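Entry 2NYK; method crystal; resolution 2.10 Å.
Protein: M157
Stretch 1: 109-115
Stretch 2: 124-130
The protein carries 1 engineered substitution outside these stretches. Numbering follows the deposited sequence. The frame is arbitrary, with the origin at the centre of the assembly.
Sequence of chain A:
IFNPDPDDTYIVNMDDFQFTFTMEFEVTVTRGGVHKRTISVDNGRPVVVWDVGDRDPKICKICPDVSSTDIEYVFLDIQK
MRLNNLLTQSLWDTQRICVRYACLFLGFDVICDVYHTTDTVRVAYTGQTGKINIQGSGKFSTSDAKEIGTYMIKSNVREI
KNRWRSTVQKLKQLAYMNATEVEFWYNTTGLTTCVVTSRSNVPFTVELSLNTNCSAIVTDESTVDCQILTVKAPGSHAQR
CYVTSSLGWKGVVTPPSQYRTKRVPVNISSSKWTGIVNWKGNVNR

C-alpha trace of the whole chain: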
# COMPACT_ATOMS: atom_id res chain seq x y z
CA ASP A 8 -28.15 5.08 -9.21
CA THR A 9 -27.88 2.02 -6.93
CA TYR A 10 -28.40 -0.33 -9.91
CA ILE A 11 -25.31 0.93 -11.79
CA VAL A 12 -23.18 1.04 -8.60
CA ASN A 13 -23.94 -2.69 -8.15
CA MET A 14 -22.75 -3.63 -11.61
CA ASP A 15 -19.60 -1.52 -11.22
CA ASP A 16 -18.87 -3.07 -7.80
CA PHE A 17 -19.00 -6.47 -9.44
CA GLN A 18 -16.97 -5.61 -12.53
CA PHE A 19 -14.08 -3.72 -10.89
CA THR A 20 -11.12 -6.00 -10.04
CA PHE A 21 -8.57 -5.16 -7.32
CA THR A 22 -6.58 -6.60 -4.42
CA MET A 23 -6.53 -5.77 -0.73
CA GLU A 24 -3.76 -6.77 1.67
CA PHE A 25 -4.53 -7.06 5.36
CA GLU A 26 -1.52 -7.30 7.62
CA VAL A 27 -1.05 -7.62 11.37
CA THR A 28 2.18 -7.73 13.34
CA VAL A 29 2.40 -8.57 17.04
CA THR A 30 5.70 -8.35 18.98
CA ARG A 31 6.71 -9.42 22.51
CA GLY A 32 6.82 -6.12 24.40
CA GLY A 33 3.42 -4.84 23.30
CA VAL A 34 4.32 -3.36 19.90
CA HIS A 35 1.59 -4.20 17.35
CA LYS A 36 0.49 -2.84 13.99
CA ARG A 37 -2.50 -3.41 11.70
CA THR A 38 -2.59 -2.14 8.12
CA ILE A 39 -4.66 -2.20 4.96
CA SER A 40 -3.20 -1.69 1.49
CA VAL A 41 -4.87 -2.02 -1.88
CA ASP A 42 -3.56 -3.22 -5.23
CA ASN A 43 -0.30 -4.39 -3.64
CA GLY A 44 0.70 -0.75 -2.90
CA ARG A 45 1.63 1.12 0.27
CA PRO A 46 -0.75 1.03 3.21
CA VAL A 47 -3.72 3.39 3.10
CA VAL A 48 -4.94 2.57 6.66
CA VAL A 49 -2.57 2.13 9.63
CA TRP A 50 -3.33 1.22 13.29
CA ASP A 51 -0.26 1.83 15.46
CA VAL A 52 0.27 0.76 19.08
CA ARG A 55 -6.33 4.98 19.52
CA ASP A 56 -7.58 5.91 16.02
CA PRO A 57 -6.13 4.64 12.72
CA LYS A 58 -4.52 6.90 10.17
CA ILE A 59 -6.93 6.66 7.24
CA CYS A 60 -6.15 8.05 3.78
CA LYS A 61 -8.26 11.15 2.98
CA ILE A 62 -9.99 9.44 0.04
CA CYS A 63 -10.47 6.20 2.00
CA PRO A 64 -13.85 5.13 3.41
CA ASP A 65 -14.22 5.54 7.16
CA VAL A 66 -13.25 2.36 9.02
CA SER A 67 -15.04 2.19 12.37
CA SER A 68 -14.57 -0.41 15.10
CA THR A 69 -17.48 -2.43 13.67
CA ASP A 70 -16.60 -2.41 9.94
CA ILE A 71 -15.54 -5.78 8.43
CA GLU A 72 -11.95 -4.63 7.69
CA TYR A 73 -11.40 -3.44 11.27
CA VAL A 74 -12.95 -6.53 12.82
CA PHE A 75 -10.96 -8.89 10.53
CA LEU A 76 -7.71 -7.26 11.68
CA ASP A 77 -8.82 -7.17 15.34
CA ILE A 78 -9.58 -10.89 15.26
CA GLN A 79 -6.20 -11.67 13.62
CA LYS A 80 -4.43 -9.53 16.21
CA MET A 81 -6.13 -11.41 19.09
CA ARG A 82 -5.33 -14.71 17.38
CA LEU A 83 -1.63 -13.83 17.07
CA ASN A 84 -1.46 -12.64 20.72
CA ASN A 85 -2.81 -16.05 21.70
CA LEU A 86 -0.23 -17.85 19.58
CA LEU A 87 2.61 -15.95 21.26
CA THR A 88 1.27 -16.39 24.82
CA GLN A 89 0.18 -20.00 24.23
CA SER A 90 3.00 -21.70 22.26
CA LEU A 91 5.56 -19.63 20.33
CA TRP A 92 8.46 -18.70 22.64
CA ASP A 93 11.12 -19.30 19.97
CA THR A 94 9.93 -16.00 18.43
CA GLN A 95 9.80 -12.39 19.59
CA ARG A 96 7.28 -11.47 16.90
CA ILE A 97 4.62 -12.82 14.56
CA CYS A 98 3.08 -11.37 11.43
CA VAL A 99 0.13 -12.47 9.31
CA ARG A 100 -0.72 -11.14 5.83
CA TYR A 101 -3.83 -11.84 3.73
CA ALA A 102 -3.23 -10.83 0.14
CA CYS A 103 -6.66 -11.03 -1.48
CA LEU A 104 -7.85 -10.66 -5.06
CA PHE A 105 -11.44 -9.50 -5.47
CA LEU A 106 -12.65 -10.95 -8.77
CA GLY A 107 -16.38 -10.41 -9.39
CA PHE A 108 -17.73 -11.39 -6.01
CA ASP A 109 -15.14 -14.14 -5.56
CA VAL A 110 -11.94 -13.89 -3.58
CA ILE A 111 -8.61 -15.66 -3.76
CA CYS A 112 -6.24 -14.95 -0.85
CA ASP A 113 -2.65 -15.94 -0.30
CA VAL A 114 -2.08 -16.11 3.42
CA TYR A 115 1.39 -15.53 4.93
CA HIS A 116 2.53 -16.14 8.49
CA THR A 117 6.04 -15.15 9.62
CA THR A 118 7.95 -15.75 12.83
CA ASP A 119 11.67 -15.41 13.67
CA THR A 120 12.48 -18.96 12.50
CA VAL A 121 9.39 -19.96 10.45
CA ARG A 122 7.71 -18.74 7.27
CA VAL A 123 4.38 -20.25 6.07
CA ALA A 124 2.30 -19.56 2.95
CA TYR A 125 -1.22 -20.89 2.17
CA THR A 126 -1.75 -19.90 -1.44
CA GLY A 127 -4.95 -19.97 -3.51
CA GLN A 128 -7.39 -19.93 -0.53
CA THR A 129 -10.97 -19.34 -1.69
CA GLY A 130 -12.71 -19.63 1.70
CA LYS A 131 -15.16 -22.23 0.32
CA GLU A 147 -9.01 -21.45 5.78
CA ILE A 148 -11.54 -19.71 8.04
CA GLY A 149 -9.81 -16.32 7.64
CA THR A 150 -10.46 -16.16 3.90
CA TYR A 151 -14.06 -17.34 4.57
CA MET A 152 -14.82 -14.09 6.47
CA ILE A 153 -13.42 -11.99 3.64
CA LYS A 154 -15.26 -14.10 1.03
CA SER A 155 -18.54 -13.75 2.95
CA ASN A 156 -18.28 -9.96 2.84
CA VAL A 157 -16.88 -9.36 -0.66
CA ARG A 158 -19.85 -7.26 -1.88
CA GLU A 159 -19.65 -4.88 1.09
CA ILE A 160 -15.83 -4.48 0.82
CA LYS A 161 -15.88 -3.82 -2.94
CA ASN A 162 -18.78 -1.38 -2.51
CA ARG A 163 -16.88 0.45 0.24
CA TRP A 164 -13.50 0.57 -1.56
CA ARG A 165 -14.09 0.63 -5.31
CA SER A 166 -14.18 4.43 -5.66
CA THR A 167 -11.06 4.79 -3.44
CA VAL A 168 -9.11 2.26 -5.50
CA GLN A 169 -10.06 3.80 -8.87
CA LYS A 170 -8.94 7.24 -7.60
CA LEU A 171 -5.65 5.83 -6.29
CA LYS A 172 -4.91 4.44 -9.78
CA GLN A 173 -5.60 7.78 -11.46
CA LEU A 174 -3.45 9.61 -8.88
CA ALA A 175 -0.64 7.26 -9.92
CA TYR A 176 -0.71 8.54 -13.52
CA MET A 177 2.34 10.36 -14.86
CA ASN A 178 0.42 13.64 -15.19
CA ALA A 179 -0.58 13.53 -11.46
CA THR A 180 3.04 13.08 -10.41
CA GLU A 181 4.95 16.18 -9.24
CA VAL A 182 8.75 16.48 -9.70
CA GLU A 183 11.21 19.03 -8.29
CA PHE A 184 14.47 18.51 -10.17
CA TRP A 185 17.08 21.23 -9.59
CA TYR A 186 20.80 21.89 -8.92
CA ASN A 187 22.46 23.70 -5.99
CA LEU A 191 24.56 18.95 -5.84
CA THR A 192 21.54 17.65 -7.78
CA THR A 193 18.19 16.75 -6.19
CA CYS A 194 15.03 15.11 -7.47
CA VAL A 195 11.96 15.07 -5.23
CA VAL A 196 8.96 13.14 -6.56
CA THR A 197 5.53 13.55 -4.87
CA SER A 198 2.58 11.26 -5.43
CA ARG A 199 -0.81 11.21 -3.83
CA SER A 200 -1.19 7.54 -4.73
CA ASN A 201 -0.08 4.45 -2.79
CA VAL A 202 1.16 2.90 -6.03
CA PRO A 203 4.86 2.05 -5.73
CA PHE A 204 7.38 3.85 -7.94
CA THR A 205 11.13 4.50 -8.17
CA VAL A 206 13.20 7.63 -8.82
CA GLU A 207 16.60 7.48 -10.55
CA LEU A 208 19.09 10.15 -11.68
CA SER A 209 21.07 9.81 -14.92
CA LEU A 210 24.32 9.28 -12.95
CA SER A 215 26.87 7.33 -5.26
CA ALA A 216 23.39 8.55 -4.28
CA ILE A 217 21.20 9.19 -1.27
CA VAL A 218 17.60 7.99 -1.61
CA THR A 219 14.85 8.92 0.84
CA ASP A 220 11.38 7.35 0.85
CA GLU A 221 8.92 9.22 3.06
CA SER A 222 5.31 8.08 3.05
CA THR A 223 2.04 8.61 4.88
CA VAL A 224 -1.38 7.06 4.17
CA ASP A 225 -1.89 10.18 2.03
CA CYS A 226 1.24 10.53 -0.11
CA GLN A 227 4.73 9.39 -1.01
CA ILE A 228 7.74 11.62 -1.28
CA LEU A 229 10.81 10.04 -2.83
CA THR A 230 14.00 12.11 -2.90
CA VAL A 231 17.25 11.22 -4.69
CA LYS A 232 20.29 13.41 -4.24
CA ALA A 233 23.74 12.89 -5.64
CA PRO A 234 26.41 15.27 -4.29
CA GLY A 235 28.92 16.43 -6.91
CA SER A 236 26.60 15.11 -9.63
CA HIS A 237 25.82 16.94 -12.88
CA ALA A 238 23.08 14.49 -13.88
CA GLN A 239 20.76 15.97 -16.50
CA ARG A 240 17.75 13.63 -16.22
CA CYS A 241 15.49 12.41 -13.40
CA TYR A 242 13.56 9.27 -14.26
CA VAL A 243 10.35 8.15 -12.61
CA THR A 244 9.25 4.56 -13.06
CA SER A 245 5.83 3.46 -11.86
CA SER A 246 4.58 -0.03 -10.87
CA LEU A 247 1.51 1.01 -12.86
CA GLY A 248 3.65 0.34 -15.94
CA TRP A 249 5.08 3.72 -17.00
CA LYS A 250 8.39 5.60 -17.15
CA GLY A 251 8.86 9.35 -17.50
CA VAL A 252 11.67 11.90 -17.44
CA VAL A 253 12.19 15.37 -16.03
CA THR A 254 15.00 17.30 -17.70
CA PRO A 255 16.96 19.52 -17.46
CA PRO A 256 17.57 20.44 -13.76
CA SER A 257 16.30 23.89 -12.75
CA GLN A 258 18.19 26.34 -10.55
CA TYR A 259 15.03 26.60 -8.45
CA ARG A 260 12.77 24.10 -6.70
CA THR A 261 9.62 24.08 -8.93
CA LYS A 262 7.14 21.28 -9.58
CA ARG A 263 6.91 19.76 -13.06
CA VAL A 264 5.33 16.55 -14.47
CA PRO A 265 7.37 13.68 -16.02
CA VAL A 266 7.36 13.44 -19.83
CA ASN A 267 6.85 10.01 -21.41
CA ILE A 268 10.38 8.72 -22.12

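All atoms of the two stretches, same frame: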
# COMPACT_ATOMS: atom_id res chain seq x y z
N ASP A 109 -16.00 -13.07 -6.05
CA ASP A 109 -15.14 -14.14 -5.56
C ASP A 109 -13.88 -13.53 -5.00
O ASP A 109 -13.56 -12.37 -5.28
CB ASP A 109 -14.76 -15.10 -6.68
CG ASP A 109 -15.89 -16.04 -7.05
OD1 ASP A 109 -16.48 -16.66 -6.13
OD2 ASP A 109 -16.20 -16.15 -8.26
N VAL A 110 -13.17 -14.32 -4.20
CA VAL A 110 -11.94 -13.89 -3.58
C VAL A 110 -10.98 -15.05 -3.56
O VAL A 110 -11.37 -16.18 -3.27
CB VAL A 110 -12.16 -13.39 -2.14
CG1 VAL A 110 -10.86 -12.90 -1.54
CG2 VAL A 110 -13.15 -12.25 -2.14
N ILE A 111 -9.73 -14.74 -3.88
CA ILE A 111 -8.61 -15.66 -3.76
C ILE A 111 -7.56 -14.96 -2.89
O ILE A 111 -7.09 -13.88 -3.24
CB ILE A 111 -8.02 -15.99 -5.15
CG1 ILE A 111 -9.15 -16.48 -6.08
CG2 ILE A 111 -6.93 -17.04 -5.03
CD1 ILE A 111 -8.76 -16.68 -7.53
N CYS A 112 -7.25 -15.55 -1.74
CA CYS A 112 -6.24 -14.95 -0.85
C CYS A 112 -5.04 -15.85 -0.68
O CYS A 112 -5.18 -17.07 -0.55
CB CYS A 112 -6.81 -14.63 0.55
SG CYS A 112 -8.28 -13.57 0.62
N ASP A 113 -3.87 -15.24 -0.68
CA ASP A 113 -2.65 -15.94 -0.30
C ASP A 113 -2.42 -15.48 1.12
O ASP A 113 -2.49 -14.29 1.40
CB ASP A 113 -1.48 -15.55 -1.18
CG ASP A 113 -1.70 -15.90 -2.65
OD1 ASP A 113 -2.24 -16.98 -2.96
OD2 ASP A 113 -1.33 -15.08 -3.51
N VAL A 114 -2.20 -16.43 2.01
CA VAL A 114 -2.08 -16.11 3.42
C VAL A 114 -0.65 -16.39 3.92
O VAL A 114 -0.17 -17.51 3.80
CB VAL A 114 -3.10 -16.91 4.25
CG1 VAL A 114 -3.02 -16.52 5.73
CG2 VAL A 114 -4.53 -16.70 3.68
N TYR A 115 0.00 -15.38 4.50
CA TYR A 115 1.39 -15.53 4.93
C TYR A 115 1.50 -15.33 6.42
O TYR A 115 0.94 -14.38 6.97
CB TYR A 115 2.28 -14.51 4.22
CG TYR A 115 2.18 -14.56 2.73
CD1 TYR A 115 2.95 -15.47 2.00
CD2 TYR A 115 1.32 -13.71 2.03
CE1 TYR A 115 2.87 -15.53 0.60
CE2 TYR A 115 1.23 -13.76 0.62
CZ TYR A 115 2.00 -14.68 -0.08
OH TYR A 115 1.94 -14.75 -1.47
N ALA A 124 3.15 -20.15 3.98
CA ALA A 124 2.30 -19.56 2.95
C ALA A 124 1.20 -20.55 2.51
O ALA A 124 1.52 -21.68 2.10
CB ALA A 124 3.15 -19.13 1.77
N TYR A 125 -0.06 -20.15 2.68
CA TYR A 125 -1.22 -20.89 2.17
C TYR A 125 -1.67 -20.11 0.96
O TYR A 125 -2.26 -19.05 1.12
CB TYR A 125 -2.38 -20.93 3.17
CG TYR A 125 -2.03 -21.43 4.55
CD1 TYR A 125 -1.67 -22.75 4.77
CD2 TYR A 125 -2.10 -20.58 5.65
CE1 TYR A 125 -1.35 -23.22 6.04
CE2 TYR A 125 -1.76 -21.03 6.94
CZ TYR A 125 -1.39 -22.35 7.12
OH TYR A 125 -1.07 -22.83 8.37
N THR A 126 -1.40 -20.62 -0.23
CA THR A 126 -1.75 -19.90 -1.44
C THR A 126 -3.06 -20.42 -2.02
O THR A 126 -3.44 -21.55 -1.76
CB THR A 126 -0.64 -20.00 -2.51
OG1 THR A 126 -0.48 -21.37 -2.89
CG2 THR A 126 0.68 -19.46 -1.97
N GLY A 127 -3.75 -19.57 -2.78
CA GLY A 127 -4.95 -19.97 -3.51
C GLY A 127 -6.16 -20.31 -2.64
O GLY A 127 -7.00 -21.08 -3.07
N GLN A 128 -6.22 -19.76 -1.42
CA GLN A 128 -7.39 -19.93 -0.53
C GLN A 128 -8.60 -19.23 -1.13
O GLN A 128 -8.50 -18.10 -1.62
CB GLN A 128 -7.15 -19.35 0.86
CG GLN A 128 -5.90 -19.82 1.58
CD GLN A 128 -5.93 -21.28 1.91
OE1 GLN A 128 -5.73 -22.14 1.04
NE2 GLN A 128 -6.20 -21.59 3.18
N THR A 129 -9.75 -19.90 -1.10
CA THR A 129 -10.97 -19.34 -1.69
C THR A 129 -12.04 -19.15 -0.62
O THR A 129 -13.09 -18.54 -0.86
CB THR A 129 -11.49 -20.24 -2.82
OG1 THR A 129 -11.62 -21.58 -2.33
CG2 THR A 129 -10.53 -20.24 -4.01
N GLY A 130 -11.76 -19.65 0.58
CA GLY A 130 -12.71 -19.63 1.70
C GLY A 130 -14.02 -20.37 1.45
O GLY A 130 -15.07 -19.97 1.97

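The two stretches pair as antiparallel strands, their axes inclined at 171° and approaching to 4.6 Å, and together they bury 468 Å². Backbone hydrogen bonds carry most of the pairing. Val114 and Tyr125 form a complete reciprocal pair, with Val114 N to Tyr125 O at 2.8 Å and Tyr125 N to Val114 O at 2.9 Å, both nearly linear. Cys112 and Gln128 form a second pair that is less even: Cys112 N donates to Gln128 O at 2.8 Å, whereas the return bond from Gln128 N to Cys112 O, at 3.0 Å, is bent to 135° and weak.

Between these pairs the register shifts by one residue, a beta bulge that sets Thr126 and Gly127 opposite the single residue Asp113. Here a side chain supplies the acceptor: Gly127 N donates to Asp113 OD1 at 3.0 Å. The carboxylate of Asp113, in the m rotamer, thus reaches the extra amide although its CA-to-CB bond points sideways. Gly127 has a positive phi of 68°, a conformation that glycine adopts readily, as the chain turns a corner.

Close CA-H...O contacts supplement the ladder, including Ile111 CA to Gln128 O at 3.2 Å and Ala124 CA to Val114 O at 3.3 Å.

Apolar contacts accompany the backbone pairing. Cys112, Val114, Tyr125 and Gln128 direct their side chains to one face. Val114, buried and the residue most covered by the opposing stretch, lies with CB 4.1 Å from Tyr125 CD2, at the edge of the ring, while its CG2 packs 4.0 Å from Gln128 CG. The aliphatic part of Gln128 therefore serves the contact, and its end leads away. On the other face, the small Ala124 fits beside Tyr115, with Ala124 CB 3.7 Å from Tyr115 CD1.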